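Local coordinates for protein transcriptional repressor of the blcABC operon (Agrobacterium tumefaciens, PDB 3MQ0) that probably binds DNA as an IclR-type helix-turn-helix repressor of the blcABC operon, with regulation exerted through its oligomerization, at residues 114-126 with 231-243. Residues are numbered along the deposited sequence; the frame is centred on the assembly and turned at random.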
loop_
_atom_site.group_PDB
_atom_site.type_symbol
_atom_site.label_atom_id
_atom_site.label_comp_id
_atom_site.label_asym_id
_atom_site.label_seq_id
_atom_site.Cartn_x
_atom_site.Cartn_y
_atom_site.Cartn_z
ATOM N N HIS B 114 7.751 -14.222 27.620
ATOM C CA HIS B 114 7.885 -15.365 28.512
ATOM C C HIS B 114 6.588 -15.662 29.269
ATOM O O HIS B 114 6.444 -16.727 29.859
ATOM C CB HIS B 114 9.065 -15.166 29.459
ATOM C CG HIS B 114 10.381 -15.055 28.749
ATOM N ND1 HIS B 114 10.729 -13.950 27.999
ATOM C CD2 HIS B 114 11.419 -15.918 28.651
ATOM C CE1 HIS B 114 11.931 -14.133 27.483
ATOM N NE2 HIS B 114 12.372 -15.319 27.864
ATOM N N ASP B 115 5.652 -14.719 29.242
ATOM C CA ASP B 115 4.337 -14.919 29.849
ATOM C C ASP B 115 3.639 -16.140 29.253
ATOM O O ASP B 115 2.889 -16.841 29.936
ATOM C CB ASP B 115 3.449 -13.691 29.616
ATOM C CG ASP B 115 4.225 -12.386 29.668
ATOM O OD1 ASP B 115 4.074 -11.643 30.670
ATOM O OD2 ASP B 115 4.988 -12.110 28.711
ATOM N N LEU B 116 3.870 -16.373 27.966
ATOM C CA LEU B 116 3.201 -17.450 27.250
ATOM C C LEU B 116 4.018 -18.752 27.197
ATOM O O LEU B 116 3.596 -19.728 26.570
ATOM C CB LEU B 116 2.885 -17.000 25.826
ATOM C CG LEU B 116 1.988 -15.767 25.698
ATOM C CD1 LEU B 116 1.865 -15.389 24.239
ATOM C CD2 LEU B 116 0.617 -16.016 26.327
ATOM N N ASP B 117 5.180 -18.761 27.841
ATOM C CA ASP B 117 6.042 -19.945 27.848
ATOM C C ASP B 117 5.333 -21.237 28.252
ATOM O O ASP B 117 5.650 -22.302 27.718
ATOM C CB ASP B 117 7.263 -19.739 28.760
ATOM C CG ASP B 117 8.351 -18.876 28.122
ATOM O OD1 ASP B 117 8.154 -18.376 26.993
ATOM O OD2 ASP B 117 9.409 -18.692 28.771
ATOM N N PRO B 118 4.383 -21.158 29.200
ATOM C CA PRO B 118 3.731 -22.386 29.672
ATOM C C PRO B 118 2.766 -22.994 28.655
ATOM O O PRO B 118 2.331 -24.127 28.858
ATOM C CB PRO B 118 2.932 -21.917 30.893
ATOM C CG PRO B 118 3.508 -20.582 31.271
ATOM C CD PRO B 118 3.980 -19.980 29.991
ATOM N N TYR B 119 2.430 -22.270 27.589
ATOM C CA TYR B 119 1.376 -22.743 26.686
ATOM C C TYR B 119 1.843 -23.090 25.287
ATOM O O TYR B 119 2.787 -22.496 24.755
ATOM C CB TYR B 119 0.247 -21.712 26.583
ATOM C CG TYR B 119 -0.121 -21.141 27.923
ATOM C CD1 TYR B 119 -0.814 -21.895 28.846
ATOM C CD2 TYR B 119 0.250 -19.851 28.274
ATOM C CE1 TYR B 119 -1.141 -21.382 30.080
ATOM C CE2 TYR B 119 -0.065 -19.333 29.509
ATOM C CZ TYR B 119 -0.764 -20.100 30.404
ATOM O OH TYR B 119 -1.079 -19.593 31.644
ATOM N N THR B 120 1.131 -24.030 24.679
ATOM C CA THR B 120 1.306 -24.307 23.263
ATOM C C THR B 120 0.612 -23.194 22.489
ATOM O O THR B 120 -0.530 -22.864 22.773
ATOM C CB THR B 120 0.693 -25.654 22.891
ATOM O OG1 THR B 120 1.432 -26.700 23.540
ATOM C CG2 THR B 120 0.719 -25.859 21.382
ATOM N N VAL B 121 1.302 -22.614 21.512
ATOM C CA VAL B 121 0.741 -21.488 20.767
ATOM C C VAL B 121 0.684 -21.838 19.297
ATOM O O VAL B 121 1.671 -22.337 18.742
ATOM C CB VAL B 121 1.628 -20.237 20.907
ATOM C CG1 VAL B 121 0.911 -19.009 20.331
ATOM C CG2 VAL B 121 2.004 -20.019 22.358
ATOM N N THR B 122 -0.461 -21.593 18.665
ATOM C CA THR B 122 -0.624 -21.917 17.250
ATOM C C THR B 122 -0.944 -20.667 16.458
ATOM O O THR B 122 -1.445 -19.687 17.001
ATOM C CB THR B 122 -1.765 -22.933 17.032
ATOM O OG1 THR B 122 -2.954 -22.431 17.656
ATOM C CG2 THR B 122 -1.419 -24.256 17.669
ATOM N N LEU B 123 -0.637 -20.717 15.170
ATOM C CA LEU B 123 -0.920 -19.630 14.242
ATOM C C LEU B 123 -1.617 -20.270 13.056
ATOM O O LEU B 123 -1.109 -21.243 12.491
ATOM C CB LEU B 123 0.385 -19.009 13.759
ATOM C CG LEU B 123 0.306 -17.881 12.718
ATOM C CD1 LEU B 123 -0.281 -16.649 13.376
ATOM C CD2 LEU B 123 1.706 -17.590 12.125
ATOM N N THR B 124 -2.767 -19.723 12.673
ATOM C CA THR B 124 -3.561 -20.318 11.610
ATOM C C THR B 124 -4.052 -19.288 10.620
ATOM O O THR B 124 -4.075 -18.092 10.910
ATOM C CB THR B 124 -4.813 -21.000 12.165
ATOM O OG1 THR B 124 -5.704 -19.994 12.667
ATOM C CG2 THR B 124 -4.456 -21.984 13.267
ATOM N N VAL B 125 -4.459 -19.763 9.449
ATOM C CA VAL B 125 -5.199 -18.929 8.502
ATOM C C VAL B 125 -6.481 -19.643 8.182
ATOM O O VAL B 125 -6.532 -20.857 8.305
ATOM C CB VAL B 125 -4.418 -18.702 7.199
ATOM C CG1 VAL B 125 -3.119 -17.941 7.486
ATOM C CG2 VAL B 125 -4.102 -20.030 6.528
ATOM N N ARG B 126 -7.523 -18.899 7.795
ATOM C CA ARG B 126 -8.787 -19.519 7.381
ATOM C C ARG B 126 -8.838 -19.729 5.872
ATOM O O ARG B 126 -8.536 -18.820 5.099
ATOM C CB ARG B 126 -9.998 -18.668 7.807
ATOM C CG ARG B 126 -11.332 -19.364 7.569
ATOM C CD ARG B 126 -12.542 -18.496 7.988
ATOM N NE ARG B 126 -12.597 -17.235 7.247
ATOM C CZ ARG B 126 -13.138 -17.102 6.045
ATOM N NH1 ARG B 126 -13.672 -18.148 5.425
ATOM N NH2 ARG B 126 -13.137 -15.920 5.456
ATOM N N ALA B 231 -7.786 -6.072 7.650
ATOM C CA ALA B 231 -8.514 -7.336 7.609
ATOM C C ALA B 231 -7.864 -8.383 8.509
ATOM O O ALA B 231 -6.644 -8.422 8.629
ATOM C CB ALA B 231 -8.580 -7.844 6.192
ATOM N N ALA B 232 -8.680 -9.228 9.134
ATOM C CA ALA B 232 -8.164 -10.343 9.919
ATOM C C ALA B 232 -7.520 -11.357 8.986
ATOM O O ALA B 232 -8.203 -12.012 8.209
ATOM C CB ALA B 232 -9.269 -10.986 10.709
ATOM N N SER B 233 -6.201 -11.483 9.062
ATOM C CA SER B 233 -5.469 -12.315 8.114
ATOM C C SER B 233 -5.060 -13.651 8.705
ATOM O O SER B 233 -4.792 -14.604 7.971
ATOM C CB SER B 233 -4.227 -11.578 7.604
ATOM O OG SER B 233 -3.338 -11.265 8.666
ATOM N N ALA B 234 -4.985 -13.711 10.030
ATOM C CA ALA B 234 -4.553 -14.928 10.698
ATOM C C ALA B 234 -5.112 -14.948 12.109
ATOM O O ALA B 234 -5.636 -13.951 12.583
ATOM C CB ALA B 234 -3.022 -15.010 10.728
ATOM N N GLY B 235 -4.999 -16.095 12.767
ATOM C CA GLY B 235 -5.429 -16.229 14.151
ATOM C C GLY B 235 -4.285 -16.781 14.980
ATOM O O GLY B 235 -3.452 -17.542 14.485
ATOM N N ILE B 236 -4.228 -16.384 16.241
ATOM C CA ILE B 236 -3.280 -16.964 17.171
ATOM C C ILE B 236 -4.063 -17.551 18.343
ATOM O O ILE B 236 -5.078 -16.971 18.765
ATOM C CB ILE B 236 -2.244 -15.929 17.650
ATOM C CG1 ILE B 236 -1.234 -16.569 18.586
ATOM C CG2 ILE B 236 -2.900 -14.740 18.368
ATOM C CD1 ILE B 236 -0.122 -15.588 19.017
ATOM N N ALA B 237 -3.625 -18.697 18.855
ATOM C CA ALA B 237 -4.314 -19.280 20.015
ATOM C C ALA B 237 -3.324 -19.885 20.985
ATOM O O ALA B 237 -2.251 -20.322 20.598
ATOM C CB ALA B 237 -5.321 -20.357 19.561
ATOM N N ILE B 238 -3.704 -19.934 22.248
ATOM C CA ILE B 238 -2.954 -20.746 23.184
ATOM C C ILE B 238 -3.844 -21.910 23.577
ATOM O O ILE B 238 -5.071 -21.787 23.595
ATOM C CB ILE B 238 -2.507 -19.951 24.418
ATOM C CG1 ILE B 238 -3.716 -19.379 25.153
ATOM C CG2 ILE B 238 -1.546 -18.823 24.008
ATOM C CD1 ILE B 238 -3.332 -18.446 26.305
ATOM N N SER B 239 -3.237 -23.035 23.892
ATOM C CA SER B 239 -3.900 -24.239 24.331
ATOM C C SER B 239 -3.406 -24.682 25.706
ATOM O O SER B 239 -2.271 -24.625 25.956
ATOM C CB SER B 239 -3.603 -25.370 23.360
ATOM O OG SER B 239 -4.154 -25.081 22.126
ATOM N N LEU B 240 -4.319 -25.133 26.540
ATOM C CA LEU B 240 -3.937 -25.627 27.859
ATOM C C LEU B 240 -4.942 -26.660 28.326
ATOM O O LEU B 240 -5.976 -26.870 27.686
ATOM C CB LEU B 240 -3.861 -24.477 28.869
ATOM C CG LEU B 240 -5.100 -23.585 28.969
ATOM C CD1 LEU B 240 -5.247 -23.039 30.372
ATOM C CD2 LEU B 240 -5.006 -22.436 27.959
ATOM N N ILE B 241 -4.630 -27.315 29.442
ATOM C CA ILE B 241 -5.552 -28.263 30.045
ATOM C C ILE B 241 -6.689 -27.507 30.740
ATOM O O ILE B 241 -6.450 -26.689 31.628
ATOM C CB ILE B 241 -4.829 -29.160 31.058
ATOM C CG1 ILE B 241 -3.751 -29.978 30.350
ATOM C CG2 ILE B 241 -5.827 -30.061 31.780
ATOM C CD1 ILE B 241 -4.296 -30.883 29.261
ATOM N N ARG B 242 -7.923 -27.794 30.333
ATOM C CA ARG B 242 -9.104 -27.081 30.830
ATOM C C ARG B 242 -9.254 -27.157 32.347
ATOM O O ARG B 242 -9.474 -26.145 33.009
ATOM C CB ARG B 242 -10.369 -27.624 30.158
ATOM C CG ARG B 242 -11.615 -27.641 31.049
ATOM C CD ARG B 242 -12.398 -26.324 31.007
ATOM N NE ARG B 242 -11.954 -25.353 32.009
ATOM C CZ ARG B 242 -12.629 -24.250 32.329
ATOM N NH1 ARG B 242 -13.781 -23.978 31.731
ATOM N NH2 ARG B 242 -12.158 -23.420 33.251
ATOM N N SER B 243 -9.131 -28.360 32.893
ATOM C CA SER B 243 -9.329 -28.581 34.323
ATOM C C SER B 243 -8.317 -27.811 35.166
ATOM O O SER B 243 -8.358 -27.849 36.393
ATOM C CB SER B 243 -9.222 -30.072 34.633
ATOM O OG SER B 243 -7.956 -30.583 34.245
HETATM O O HOH W 1 -2.700 -23.385 20.427
HETATM O O HOH W 2 -7.127 -16.117 7.346
#
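The central antiparallel strand pair of the GAF-fold, IclR-type C-terminal domain joins Thr120, Thr122 and Thr124 to Ser239, Ala237 and Gly235, bringing the first and last strands of the six-stranded sheet, 120-127 and 232-241, side by side. Thr122 and Ala237 exchange two backbone hydrogen bonds, Thr122 N to Ala237 O (2.9 Å) and Ala237 N to Thr122 O, and Thr124 with Gly235 repeats the exchange. At the end of the ladder Ser239 N donates to Thr120 O.

The two faces of the pair differ in character. On the one turned to helix 247-267, Val121 sits between two isoleucines: CG1, anti to the backbone N (chi1 -170°), meets Ile236 CG1 at 3.7 Å, while CG2 touches Ile238 CG2. Leu116 CD2 reaches that same Ile238 methyl at 4.2 Å, and Leu123 CD1 lies against Ala234 CB at 4.1 Å. Tyr119, closing a type I turn, sets CD1 4.0 Å from Leu240 CB, the two side chains running alongside one another, with Pro118 CB over the centre of one ring face.

The other face is more polar. Thr124 OG1 hydrogen-bonds to Thr160 OG1 and Thr120 OG1 to Ser139 OG, while a water links Thr122 OG1 (2.9 Å) with Ser239 OG (2.8 Å) and donates to Thr120 O.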